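Local structure of putative immunoglobulin-blocking virulence protein (Mycoplasma mycoides subsp. capri, 7ADK) at residues Ser301-Tyr306 and Asn329-Pro334; Asp191-Gly196 and Leu291-Phe296; Glu559-Gly564 and Thr615-Leu620; Asn487-Ile492 and Phe611-Gly616; Arg346-Tyr351 and Asn529-Asn534. The protein probably binds host antibodies and blocks them, helping the mycoplasma evade immunity, and is found here together with a lipoprotein partner. All coordinates share one frame; numbering follows the deposited sequence.

Contact 1. Residues Ser301-Tyr306 and Asn329-Pro334; sequences STSEKY and NGWGPP
W331 and Y306 stack face to face where helix 301-308 leans on the central strand, 326-332, of a small three-stranded antiparallel sheet. The evidence for a true stack is the near-parallel setting of the rings: the Y306 ring and the six-membered ring of W331 are tilted by only 8°, with centroids 3.7 Å apart. The phenol lies over the benzo half of the indole, and its closest approach is Y306 CE2 to W331 CE3, 3.5 Å. Nearer the helix backbone, Y306 CB sits over the five-membered ring, 3.7 Å from its centroid and 13° from the ring normal, which makes a CH-pi contact; the whole indole is thus covered from one side. On the opposite face W331 meets the backbone of its own segment at N329 C, offset toward the rim. With CG anti to the carbonyl carbon (chi1 -77°), the Y306 ring is turned toward the strand and laid over W331. I313, on the edge strand 312-313, touches both W331 and S303. One turn earlier in the helix, S303 holds the polar edge of the indole: its OG also hydrogen-bonds D327 OD2, and W331 NE1 donates to S303 OG over 3.2 Å, almost within the indole plane.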
# COMPACT_ATOMS: atom_id res chain seq x y z
N SER A 301 -2.53 48.82 11.34
CA SER A 301 -3.97 49.10 11.24
C SER A 301 -4.88 47.89 11.50
O SER A 301 -5.92 48.04 12.11
CB SER A 301 -4.26 49.70 9.86
OG SER A 301 -5.55 50.25 9.75
N THR A 302 -4.49 46.70 11.04
CA THR A 302 -5.26 45.46 11.25
C THR A 302 -5.11 44.96 12.68
O THR A 302 -6.11 44.72 13.36
CB THR A 302 -4.80 44.38 10.28
OG1 THR A 302 -3.41 44.20 10.39
CG2 THR A 302 -5.11 44.74 8.83
N SER A 303 -3.89 44.86 13.19
CA SER A 303 -3.61 44.43 14.56
C SER A 303 -4.15 45.37 15.64
O SER A 303 -4.34 44.94 16.77
CB SER A 303 -2.11 44.21 14.74
OG SER A 303 -1.73 43.08 14.00
N GLU A 304 -4.49 46.62 15.32
CA GLU A 304 -5.25 47.49 16.23
C GLU A 304 -6.74 47.09 16.36
O GLU A 304 -7.31 47.19 17.44
CB GLU A 304 -5.08 48.94 15.76
CG GLU A 304 -5.66 49.97 16.73
CD GLU A 304 -5.28 51.39 16.33
OE1 GLU A 304 -4.69 52.12 17.17
OE2 GLU A 304 -5.58 51.80 15.19
N LYS A 305 -7.37 46.57 15.30
CA LYS A 305 -8.77 46.10 15.37
C LYS A 305 -8.93 44.79 16.13
O LYS A 305 -9.87 44.65 16.90
CB LYS A 305 -9.44 46.12 13.98
CG LYS A 305 -9.46 44.81 13.18
CD LYS A 305 -9.89 45.04 11.74
CE LYS A 305 -9.89 43.78 10.88
NZ LYS A 305 -10.99 42.87 11.17
N TYR A 306 -7.98 43.87 16.06
CA TYR A 306 -7.97 42.69 16.94
C TYR A 306 -7.79 43.06 18.42
O TYR A 306 -8.42 42.46 19.29
CB TYR A 306 -6.91 41.70 16.48
CG TYR A 306 -7.29 40.90 15.26
CD1 TYR A 306 -7.19 41.45 13.98
CD2 TYR A 306 -7.74 39.57 15.40
CE1 TYR A 306 -7.50 40.68 12.85
CE2 TYR A 306 -8.05 38.80 14.27
CZ TYR A 306 -7.91 39.35 12.99
OH TYR A 306 -8.19 38.60 11.91
N ASN A 329 0.60 37.85 12.44
CA ASN A 329 -0.20 36.76 11.88
C ASN A 329 -0.80 35.88 12.99
O ASN A 329 -0.97 34.68 12.81
CB ASN A 329 0.63 36.02 10.81
CG ASN A 329 1.93 35.41 11.29
OD1 ASN A 329 2.08 34.95 12.42
ND2 ASN A 329 2.94 35.35 10.45
N GLY A 330 -1.08 36.45 14.17
CA GLY A 330 -1.55 35.71 15.34
C GLY A 330 -1.80 36.59 16.57
O GLY A 330 -0.99 37.45 16.91
N TRP A 331 -2.96 36.39 17.20
CA TRP A 331 -3.48 37.17 18.34
C TRP A 331 -4.12 36.24 19.38
O TRP A 331 -4.83 35.31 19.03
CB TRP A 331 -4.49 38.24 17.90
CG TRP A 331 -4.11 39.11 16.75
CD1 TRP A 331 -3.55 40.33 16.83
CD2 TRP A 331 -4.23 38.82 15.32
NE1 TRP A 331 -3.30 40.81 15.57
CE2 TRP A 331 -3.70 39.92 14.60
CE3 TRP A 331 -4.72 37.74 14.56
CZ2 TRP A 331 -3.63 39.95 13.21
CZ3 TRP A 331 -4.65 37.75 13.15
CH2 TRP A 331 -4.11 38.86 12.48
N GLY A 332 -3.89 36.51 20.67
CA GLY A 332 -4.36 35.67 21.77
C GLY A 332 -5.18 36.44 22.80
O GLY A 332 -4.91 37.61 23.06
N PRO A 333 -6.19 35.81 23.42
CA PRO A 333 -6.90 36.39 24.55
C PRO A 333 -6.07 36.28 25.85
O PRO A 333 -5.12 35.49 25.93
CB PRO A 333 -8.18 35.58 24.63
CG PRO A 333 -7.75 34.19 24.17
CD PRO A 333 -6.69 34.49 23.13
N PRO A 334 -6.41 37.02 26.91
CA PRO A 334 -5.96 36.69 28.26
C PRO A 334 -6.48 35.30 28.66
O PRO A 334 -7.55 34.89 28.22
CB PRO A 334 -6.52 37.78 29.18
CG PRO A 334 -7.08 38.84 28.23
CD PRO A 334 -7.38 38.09 26.95

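Contact 2. Residues Asp191-Gly196 and Leu291-Phe296; sequences DALSGG and LDQSKF
L193 CD1 abuts two residues of the segment 291-296, lying 3.6 Å from Q293 O and 3.8 Å from F296 CB. A second contact is made closer to the helix, where L193 CB lies 3.8 Å from Q293 NE2, so that the glutamine runs alongside the leucine and not end-on to it. This follows from the Q293 torsions: CG is anti to the backbone N (chi1 170°) and the rest of the chain is extended. F296 offers its CB alone, and its ring continues away from L193 to meet the F206 ring at an oblique angle.

The two backbones set this up. L193 is in the last turn of helix 182-194; G195, with positive phi, is the first residue beyond it, and S194 OG accepts from G196 N (3.1 Å) in an ST turn spanning this exit. Across the contact, Q293 opens a short 3-10 segment, and K295 NZ reaches back to D292 OD2, just before it, in a 2.8 Å salt bridge. F206 and I326, the latter on strand 326-332, also touch L193.

CD1 meets the carbonyl oxygen and methylenes, CB the amide; with no hydrogen bond across, the joint rests on van der Waals fit.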
# COMPACT_ATOMS: atom_id res chain seq x y z
N ASP A 191 5.65 44.47 24.42
CA ASP A 191 5.57 43.01 24.59
C ASP A 191 5.97 42.24 23.32
O ASP A 191 6.73 41.27 23.39
CB ASP A 191 4.17 42.57 25.04
CG ASP A 191 3.89 42.72 26.53
OD1 ASP A 191 4.82 42.98 27.31
OD2 ASP A 191 2.74 42.46 26.94
N ALA A 192 5.55 42.69 22.14
CA ALA A 192 5.94 42.06 20.88
C ALA A 192 7.44 42.18 20.58
O ALA A 192 7.99 41.33 19.90
CB ALA A 192 5.10 42.68 19.77
N LEU A 193 8.12 43.22 21.10
CA LEU A 193 9.57 43.39 20.96
C LEU A 193 10.37 42.54 21.96
O LEU A 193 11.36 41.92 21.58
CB LEU A 193 9.93 44.88 21.06
CG LEU A 193 9.23 45.77 20.03
CD1 LEU A 193 9.76 47.20 20.14
CD2 LEU A 193 9.40 45.28 18.60
N SER A 194 9.93 42.49 23.22
CA SER A 194 10.64 41.80 24.32
C SER A 194 10.30 40.32 24.50
O SER A 194 11.08 39.58 25.10
CB SER A 194 10.32 42.52 25.63
OG SER A 194 8.94 42.52 25.89
N GLY A 195 9.14 39.88 24.02
CA GLY A 195 8.52 38.61 24.36
C GLY A 195 7.54 38.70 25.54
O GLY A 195 6.85 37.73 25.84
N GLY A 196 7.45 39.84 26.23
CA GLY A 196 6.67 39.97 27.46
C GLY A 196 7.22 39.08 28.59
O GLY A 196 8.41 38.77 28.62
N LEU A 291 19.28 47.26 14.05
CA LEU A 291 17.98 47.93 14.26
C LEU A 291 17.89 48.49 15.70
O LEU A 291 18.28 47.82 16.65
CB LEU A 291 16.85 46.90 14.01
CG LEU A 291 15.99 47.12 12.76
CD1 LEU A 291 16.75 46.93 11.46
CD2 LEU A 291 14.82 46.15 12.73
N ASP A 292 17.33 49.69 15.89
CA ASP A 292 17.01 50.25 17.21
C ASP A 292 15.56 49.99 17.66
O ASP A 292 14.60 50.55 17.13
CB ASP A 292 17.42 51.74 17.32
CG ASP A 292 17.00 52.70 16.20
OD1 ASP A 292 16.86 52.28 15.03
OD2 ASP A 292 16.97 53.93 16.45
N GLN A 293 15.41 49.19 18.72
CA GLN A 293 14.15 48.81 19.36
C GLN A 293 13.25 50.02 19.69
O GLN A 293 12.03 49.94 19.59
CB GLN A 293 14.50 47.98 20.60
CG GLN A 293 13.31 47.71 21.53
CD GLN A 293 13.47 46.56 22.51
OE1 GLN A 293 14.43 45.81 22.52
NE2 GLN A 293 12.52 46.36 23.38
N SER A 294 13.85 51.15 20.04
CA SER A 294 13.17 52.39 20.41
C SER A 294 12.35 53.04 19.29
O SER A 294 11.49 53.86 19.58
CB SER A 294 14.21 53.38 20.94
OG SER A 294 15.29 53.47 20.06
N LYS A 295 12.54 52.65 18.02
CA LYS A 295 11.77 53.18 16.87
C LYS A 295 10.40 52.52 16.65
O LYS A 295 9.62 52.99 15.83
CB LYS A 295 12.62 53.07 15.60
CG LYS A 295 13.81 54.04 15.63
CD LYS A 295 13.42 55.51 15.40
CE LYS A 295 14.53 56.48 15.84
NZ LYS A 295 15.84 56.15 15.24
N PHE A 296 10.10 51.42 17.34
CA PHE A 296 8.98 50.54 16.98
C PHE A 296 7.71 50.70 17.82
O PHE A 296 6.80 49.89 17.73
CB PHE A 296 9.49 49.10 16.89
CG PHE A 296 10.48 48.89 15.77
CD1 PHE A 296 10.02 48.79 14.45
CD2 PHE A 296 11.86 48.84 16.03
CE1 PHE A 296 10.93 48.63 13.40
CE2 PHE A 296 12.77 48.67 14.98
CZ PHE A 296 12.31 48.56 13.66

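Contact 3. Residues Glu559-Gly564 and Thr615-Leu620; sequences EDFSNG and TGIKSL
F561 and G616 mark the closest approach of the two backbones, their CA atoms 7.9 Å apart. Neither segment is a strand, and no hydrogen bond passes between them: 559-564 leaves a short 3-10 turn at E559 and D560, whereas 615-620 runs irregularly. With CG anti to the backbone N (chi1 -170°), the F561 ring is carried across to the other loop. There F561 CE2 lies 3.9 Å from G616 CA, an approach open to it because glycine has no side chain at that point. One face of the ring is taken by I617, whose CG1 stands 4.1 Å above the centroid and 8° from the normal, a CH-pi contact centred on the ring.

Both loops leave neighbouring strands of the five-stranded parallel sheet, 553-555 and 608-610, and the first leads into helix 567-579, the helix of a beta-alpha-beta crossover. I569 of that helix touches both F561 and I617, and Y566 meets the phenylalanine edge-to-face. Within the second loop K618 folds back on its own backbone, its NZ giving a 3.0 Å bond to G616 O with the donor tilted 29° from the carbonyl plane. T615, opening the segment 615-620, packs on T683 of the neighbouring Lipoprotein chain.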
# COMPACT_ATOMS: atom_id res chain seq x y z
N GLU A 559 -29.13 -4.88 13.03
CA GLU A 559 -30.15 -4.87 14.08
C GLU A 559 -30.77 -3.48 14.35
O GLU A 559 -31.64 -3.34 15.22
CB GLU A 559 -29.57 -5.53 15.34
CG GLU A 559 -28.25 -4.95 15.89
CD GLU A 559 -26.99 -5.73 15.46
OE1 GLU A 559 -26.89 -6.14 14.29
OE2 GLU A 559 -26.09 -5.96 16.30
N ASP A 560 -30.38 -2.44 13.61
CA ASP A 560 -30.90 -1.07 13.69
C ASP A 560 -32.02 -0.78 12.67
O ASP A 560 -32.44 0.37 12.53
CB ASP A 560 -29.75 -0.06 13.57
CG ASP A 560 -28.58 -0.27 14.53
OD1 ASP A 560 -28.79 -0.75 15.66
OD2 ASP A 560 -27.44 0.12 14.19
N PHE A 561 -32.50 -1.79 11.94
CA PHE A 561 -33.46 -1.64 10.84
C PHE A 561 -34.40 -2.86 10.73
O PHE A 561 -34.55 -3.46 9.66
CB PHE A 561 -32.65 -1.34 9.57
CG PHE A 561 -33.45 -0.91 8.36
CD1 PHE A 561 -34.06 0.36 8.33
CD2 PHE A 561 -33.61 -1.78 7.27
CE1 PHE A 561 -34.83 0.74 7.23
CE2 PHE A 561 -34.40 -1.41 6.18
CZ PHE A 561 -35.00 -0.15 6.16
N SER A 562 -35.00 -3.31 11.83
CA SER A 562 -35.69 -4.61 11.88
C SER A 562 -36.99 -4.66 11.05
O SER A 562 -37.17 -5.57 10.25
CB SER A 562 -35.97 -5.03 13.33
OG SER A 562 -34.77 -5.09 14.05
N ASN A 563 -37.93 -3.72 11.24
CA ASN A 563 -39.33 -3.86 10.77
C ASN A 563 -39.68 -2.97 9.55
O ASN A 563 -40.84 -2.59 9.36
CB ASN A 563 -40.31 -3.70 11.95
CG ASN A 563 -40.19 -4.75 13.04
OD1 ASN A 563 -39.27 -5.55 13.11
ND2 ASN A 563 -41.15 -4.82 13.94
N GLY A 564 -38.69 -2.54 8.77
CA GLY A 564 -38.83 -1.46 7.79
C GLY A 564 -38.94 -0.08 8.41
O GLY A 564 -39.11 0.89 7.70
N THR A 615 -28.74 -4.04 5.01
CA THR A 615 -28.89 -4.37 3.58
C THR A 615 -30.16 -3.82 2.92
O THR A 615 -30.24 -3.80 1.70
CB THR A 615 -28.80 -5.89 3.34
OG1 THR A 615 -29.90 -6.57 3.90
CG2 THR A 615 -27.53 -6.49 3.93
N GLY A 616 -31.15 -3.38 3.69
CA GLY A 616 -32.42 -2.87 3.15
C GLY A 616 -32.38 -1.43 2.63
O GLY A 616 -33.19 -1.06 1.78
N ILE A 617 -31.44 -0.60 3.08
CA ILE A 617 -31.35 0.82 2.74
C ILE A 617 -30.72 1.01 1.35
O ILE A 617 -29.62 0.52 1.08
CB ILE A 617 -30.58 1.60 3.83
CG1 ILE A 617 -31.27 1.42 5.19
CG2 ILE A 617 -30.48 3.09 3.49
CD1 ILE A 617 -30.49 1.99 6.36
N LYS A 618 -31.40 1.75 0.47
CA LYS A 618 -30.95 2.00 -0.92
C LYS A 618 -30.76 3.48 -1.24
O LYS A 618 -30.26 3.83 -2.30
CB LYS A 618 -31.95 1.32 -1.87
CG LYS A 618 -31.75 -0.21 -1.87
CD LYS A 618 -32.81 -0.97 -2.67
CE LYS A 618 -34.20 -1.02 -2.03
NZ LYS A 618 -34.29 -1.91 -0.85
N SER A 619 -31.14 4.37 -0.35
CA SER A 619 -31.36 5.79 -0.60
C SER A 619 -31.33 6.57 0.72
O SER A 619 -31.35 5.98 1.79
CB SER A 619 -32.73 5.93 -1.28
OG SER A 619 -33.79 5.41 -0.49
N LEU A 620 -31.36 7.90 0.66
CA LEU A 620 -31.67 8.75 1.82
C LEU A 620 -33.19 8.84 2.12
O LEU A 620 -33.62 9.77 2.79
CB LEU A 620 -31.02 10.14 1.63
CG LEU A 620 -29.59 10.27 2.17
CD1 LEU A 620 -28.62 9.25 1.61
CD2 LEU A 620 -29.05 11.66 1.84

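Contact 4. Residues Asn487-Ile492 and Phe611-Gly616; sequences NTASLI and FSRVTG
A489 and R613 make nearly all of this contact, and its main component is van der Waals. The methyl of A489 lies over one face of the guanidinium, offset toward the rim: CB is 3.5 Å from R613 NH2 and 3.8 Å from R613 CZ. A489 CA follows close behind, 3.6 Å from R613 NH2, so the flat group rests against the alanine backbone as well as its methyl. T488 is more distant, its carbonyl carbon 4.4 Å from R613 NH2 and obliquely placed. Extended from CG to NE (chi2 174°, chi3 -172°), R613 spans a gap whose nearest CA pair, A489 and R613, is 9.5 Å apart. D557, in the loop after strand 553-555, touches the R613 side chain.

The loop 611-616 follows strand 608-610 of the five-stranded parallel sheet, while 487-492 follows strand 473-481 of the mixed sheet, so the arginine reaches from one sheet region to the other.

No hydrogen bond crosses the contact; those nearby lie within each segment or lead outside. A type I beta turn from F611 to V614, closed by V614 N to F611 O at 3.0 Å, sets the backbone of R613, its third residue. A489 N makes a weak bond to N487 OD1 at 3.4 Å, and N487 ND2 is tied to S459 O. T488 OG1 binds S516 O on the edge strand 516-517, and S612 OG binds D610 OD1. The neighbouring Lipoprotein chain adds packing of its own: its K679 on N487 and its E680 on S490.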
# COMPACT_ATOMS: atom_id res chain seq x y z
N ASN A 487 -11.73 -2.52 12.69
CA ASN A 487 -12.95 -3.27 12.94
C ASN A 487 -13.57 -2.87 14.28
O ASN A 487 -13.40 -3.53 15.29
CB ASN A 487 -12.67 -4.77 12.79
CG ASN A 487 -13.94 -5.60 12.81
OD1 ASN A 487 -15.05 -5.12 12.99
ND2 ASN A 487 -13.83 -6.87 12.60
N THR A 488 -14.31 -1.76 14.29
CA THR A 488 -15.08 -1.21 15.42
C THR A 488 -16.52 -1.73 15.51
O THR A 488 -17.39 -1.09 16.10
CB THR A 488 -15.09 0.32 15.33
OG1 THR A 488 -15.60 0.68 14.07
CG2 THR A 488 -13.72 0.93 15.47
N ALA A 489 -16.83 -2.88 14.91
CA ALA A 489 -18.19 -3.41 14.78
C ALA A 489 -18.87 -3.86 16.09
O ALA A 489 -20.07 -4.08 16.11
CB ALA A 489 -18.16 -4.57 13.79
N SER A 490 -18.12 -4.02 17.19
CA SER A 490 -18.68 -4.39 18.50
C SER A 490 -19.47 -3.25 19.16
O SER A 490 -19.04 -2.10 19.12
CB SER A 490 -17.60 -4.91 19.41
OG SER A 490 -17.07 -6.07 18.84
N LEU A 491 -20.62 -3.57 19.76
CA LEU A 491 -21.63 -2.60 20.21
C LEU A 491 -21.99 -2.82 21.69
O LEU A 491 -22.17 -3.96 22.12
CB LEU A 491 -22.83 -2.68 19.26
CG LEU A 491 -24.00 -1.73 19.59
CD1 LEU A 491 -24.65 -1.19 18.32
CD2 LEU A 491 -25.06 -2.41 20.43
N ILE A 492 -22.07 -1.73 22.45
CA ILE A 492 -22.09 -1.71 23.93
C ILE A 492 -23.23 -0.84 24.50
O ILE A 492 -23.09 -0.25 25.56
CB ILE A 492 -20.68 -1.35 24.50
CG1 ILE A 492 -20.18 0.05 24.06
CG2 ILE A 492 -19.66 -2.43 24.12
CD1 ILE A 492 -18.79 0.43 24.54
N PHE A 611 -23.95 2.46 5.24
CA PHE A 611 -25.02 1.49 5.37
C PHE A 611 -24.63 0.09 4.88
O PHE A 611 -25.49 -0.75 4.70
CB PHE A 611 -26.29 2.05 4.71
CG PHE A 611 -26.83 3.31 5.34
CD1 PHE A 611 -27.29 3.29 6.67
CD2 PHE A 611 -26.92 4.50 4.60
CE1 PHE A 611 -27.88 4.43 7.24
CE2 PHE A 611 -27.50 5.64 5.18
CZ PHE A 611 -27.98 5.61 6.50
N SER A 612 -23.34 -0.22 4.72
CA SER A 612 -22.85 -1.53 4.27
C SER A 612 -23.29 -2.73 5.11
O SER A 612 -23.42 -3.84 4.59
CB SER A 612 -21.32 -1.53 4.26
OG SER A 612 -20.84 -0.50 3.46
N ARG A 613 -23.52 -2.56 6.42
CA ARG A 613 -23.99 -3.64 7.29
C ARG A 613 -25.51 -3.81 7.27
O ARG A 613 -25.98 -4.83 7.75
CB ARG A 613 -23.51 -3.42 8.73
CG ARG A 613 -21.99 -3.36 8.89
CD ARG A 613 -21.65 -2.99 10.33
NE ARG A 613 -20.23 -2.74 10.53
CZ ARG A 613 -19.67 -2.02 11.49
NH1 ARG A 613 -20.37 -1.42 12.39
NH2 ARG A 613 -18.40 -1.89 11.55
N VAL A 614 -26.28 -2.87 6.73
CA VAL A 614 -27.75 -2.82 6.84
C VAL A 614 -28.39 -2.84 5.46
O VAL A 614 -28.54 -1.83 4.78
CB VAL A 614 -28.20 -1.69 7.78
CG1 VAL A 614 -27.60 -0.31 7.50
CG2 VAL A 614 -29.71 -1.55 7.83
N THR A 615 -28.74 -4.04 5.01
CA THR A 615 -28.89 -4.37 3.58
C THR A 615 -30.16 -3.82 2.92
O THR A 615 -30.24 -3.80 1.70
CB THR A 615 -28.80 -5.89 3.34
OG1 THR A 615 -29.90 -6.57 3.90
CG2 THR A 615 -27.53 -6.49 3.93
N GLY A 616 -31.15 -3.38 3.69
CA GLY A 616 -32.42 -2.87 3.15
C GLY A 616 -32.38 -1.43 2.63
O GLY A 616 -33.19 -1.06 1.78

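Contact 5. Residues Arg346-Tyr351 and Asn529-Asn534; sequences RDNSEY and NTIDYN
I531 meets D347 and N348 because its CG1 is anti to the carbonyl carbon (chi1 -62°) and the chain continues extended (chi2 167°), pushing CD1 out to the helix. N348 carries its CG in the same relation to its own carbonyl carbon (chi1 -72°), and its amide comes at I531 from the opposite direction. I531 CD1 then lies 3.8 Å from D347 CB and 3.6 Å from N348 OD1, while I531 CG2 touches the same amide, 3.8 Å from N348 OD1. All three residues are buried, and no hydrogen bond links the segments; N348 has its strongest polar partner in R352.

R346 grips the carboxylate of D347 from the side away from the isoleucine, side-on with two nitrogens, NE and NH2, each 2.8 Å from D347 OD1 and nearly in the guanidinium plane. OD2 is bonded by Y167 OH and W527 NE1; the salt bridge and these donors would probably favour the charged form. In the loop, N529 ND2 donates to D532 OD2 from above the carboxylate plane, and that oxygen also meets R352, R362 and Y505.

The segment 346-351 lies on helix 339-351, which has a wider pi-type turn at 347-351; Y351 N is bonded to D347 O at 3.0 Å. Facing it, the loop 529-534 lies between strands 516-517 and 547-548, held by backbone bonds from N529 to L502 and from D532 to R548, while helix 364-369 touches D532 and N534.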
# COMPACT_ATOMS: atom_id res chain seq x y z
N ARG A 346 -11.21 21.86 32.42
CA ARG A 346 -12.46 21.36 32.99
C ARG A 346 -12.65 19.88 32.69
O ARG A 346 -12.92 19.13 33.61
CB ARG A 346 -13.60 22.26 32.49
CG ARG A 346 -14.96 22.04 33.19
CD ARG A 346 -15.73 20.79 32.78
NE ARG A 346 -15.82 20.66 31.32
CZ ARG A 346 -16.59 21.35 30.51
NH1 ARG A 346 -17.52 22.16 30.90
NH2 ARG A 346 -16.42 21.20 29.25
N ASP A 347 -12.40 19.44 31.46
CA ASP A 347 -12.53 18.02 31.11
C ASP A 347 -11.49 17.10 31.79
O ASP A 347 -11.87 16.08 32.37
CB ASP A 347 -12.55 17.82 29.57
CG ASP A 347 -13.81 18.32 28.83
OD1 ASP A 347 -14.53 19.19 29.33
OD2 ASP A 347 -14.12 17.80 27.73
N ASN A 348 -10.20 17.44 31.80
CA ASN A 348 -9.17 16.64 32.48
C ASN A 348 -9.33 16.59 34.01
O ASN A 348 -8.94 15.61 34.63
CB ASN A 348 -7.78 17.15 32.09
CG ASN A 348 -7.37 16.84 30.67
OD1 ASN A 348 -7.50 15.74 30.17
ND2 ASN A 348 -6.84 17.79 29.97
N SER A 349 -9.91 17.62 34.61
CA SER A 349 -10.05 17.74 36.07
C SER A 349 -11.34 17.17 36.64
O SER A 349 -11.40 16.94 37.85
CB SER A 349 -9.87 19.19 36.50
OG SER A 349 -10.87 20.01 35.96
N GLU A 350 -12.37 16.93 35.82
CA GLU A 350 -13.66 16.42 36.31
C GLU A 350 -14.38 15.39 35.44
O GLU A 350 -15.19 14.64 35.99
CB GLU A 350 -14.59 17.60 36.66
CG GLU A 350 -15.54 18.02 35.53
CD GLU A 350 -16.31 19.31 35.81
OE1 GLU A 350 -15.78 20.22 36.50
OE2 GLU A 350 -17.47 19.42 35.35
N TYR A 351 -14.14 15.29 34.12
CA TYR A 351 -14.73 14.21 33.32
C TYR A 351 -13.90 12.94 33.38
O TYR A 351 -14.46 11.86 33.51
CB TYR A 351 -15.00 14.60 31.87
CG TYR A 351 -16.26 15.42 31.67
CD1 TYR A 351 -17.51 14.88 32.01
CD2 TYR A 351 -16.19 16.70 31.12
CE1 TYR A 351 -18.68 15.63 31.84
CE2 TYR A 351 -17.35 17.47 30.97
CZ TYR A 351 -18.59 16.94 31.35
OH TYR A 351 -19.70 17.71 31.24
N ASN A 529 -13.33 10.04 25.18
CA ASN A 529 -12.08 10.77 25.25
C ASN A 529 -11.67 11.32 23.88
O ASN A 529 -11.47 10.58 22.91
CB ASN A 529 -10.99 9.89 25.85
CG ASN A 529 -9.71 10.64 26.15
OD1 ASN A 529 -9.67 11.86 26.23
ND2 ASN A 529 -8.63 9.93 26.30
N THR A 530 -11.56 12.64 23.85
CA THR A 530 -11.34 13.51 22.68
C THR A 530 -10.07 14.36 22.82
O THR A 530 -9.57 14.93 21.85
CB THR A 530 -12.59 14.38 22.54
OG1 THR A 530 -12.58 15.08 21.33
CG2 THR A 530 -12.75 15.37 23.70
N ILE A 531 -9.56 14.43 24.04
CA ILE A 531 -8.21 14.86 24.40
C ILE A 531 -7.27 13.67 24.07
O ILE A 531 -7.73 12.70 23.47
CB ILE A 531 -8.24 15.30 25.89
CG1 ILE A 531 -9.20 16.50 26.04
CG2 ILE A 531 -6.88 15.69 26.47
CD1 ILE A 531 -9.59 16.85 27.47
N ASP A 532 -5.98 13.69 24.38
CA ASP A 532 -5.06 12.61 24.01
C ASP A 532 -4.95 12.42 22.49
O ASP A 532 -4.82 11.32 21.96
CB ASP A 532 -5.34 11.31 24.80
CG ASP A 532 -5.28 11.40 26.33
OD1 ASP A 532 -5.04 12.48 26.92
OD2 ASP A 532 -5.54 10.36 26.97
N TYR A 533 -5.03 13.54 21.76
CA TYR A 533 -4.86 13.66 20.31
C TYR A 533 -3.41 13.97 19.96
O TYR A 533 -2.91 15.07 20.23
CB TYR A 533 -5.81 14.75 19.82
CG TYR A 533 -5.64 15.14 18.37
CD1 TYR A 533 -6.27 14.39 17.37
CD2 TYR A 533 -4.91 16.29 18.04
CE1 TYR A 533 -6.22 14.84 16.04
CE2 TYR A 533 -4.86 16.73 16.72
CZ TYR A 533 -5.54 16.02 15.71
OH TYR A 533 -5.53 16.47 14.43
N ASN A 534 -2.71 13.00 19.37
CA ASN A 534 -1.26 12.98 19.24
C ASN A 534 -0.80 12.77 17.78
O ASN A 534 0.11 11.99 17.52
CB ASN A 534 -0.67 11.97 20.25
CG ASN A 534 -0.76 12.40 21.70
OD1 ASN A 534 -0.82 13.55 22.05
ND2 ASN A 534 -0.74 11.48 22.59

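Following the chain from the N terminus, contact 2 closes first, a long loop bringing helix 182-194 to the segment 291-296. Contact 1 comes next in series, a short hairpin-bearing loop whose centre is about 17 Å from that of contact 2; both lie on the same side of the chain's centre. Helix 339-351 then opens contact 5, which lies nearest that centre and crosses contact 4, since 487-492 falls between 346-351 and 529-534 while its partner 611-616 comes after both. Contact 4 ties the mixed sheet to the parallel one. Contact 3 closes the loop from 559-564 to 615-620, with helix 567-579 and strand 608-610 inside; it shares T615 and G616 with contact 4, and F561 touches V614.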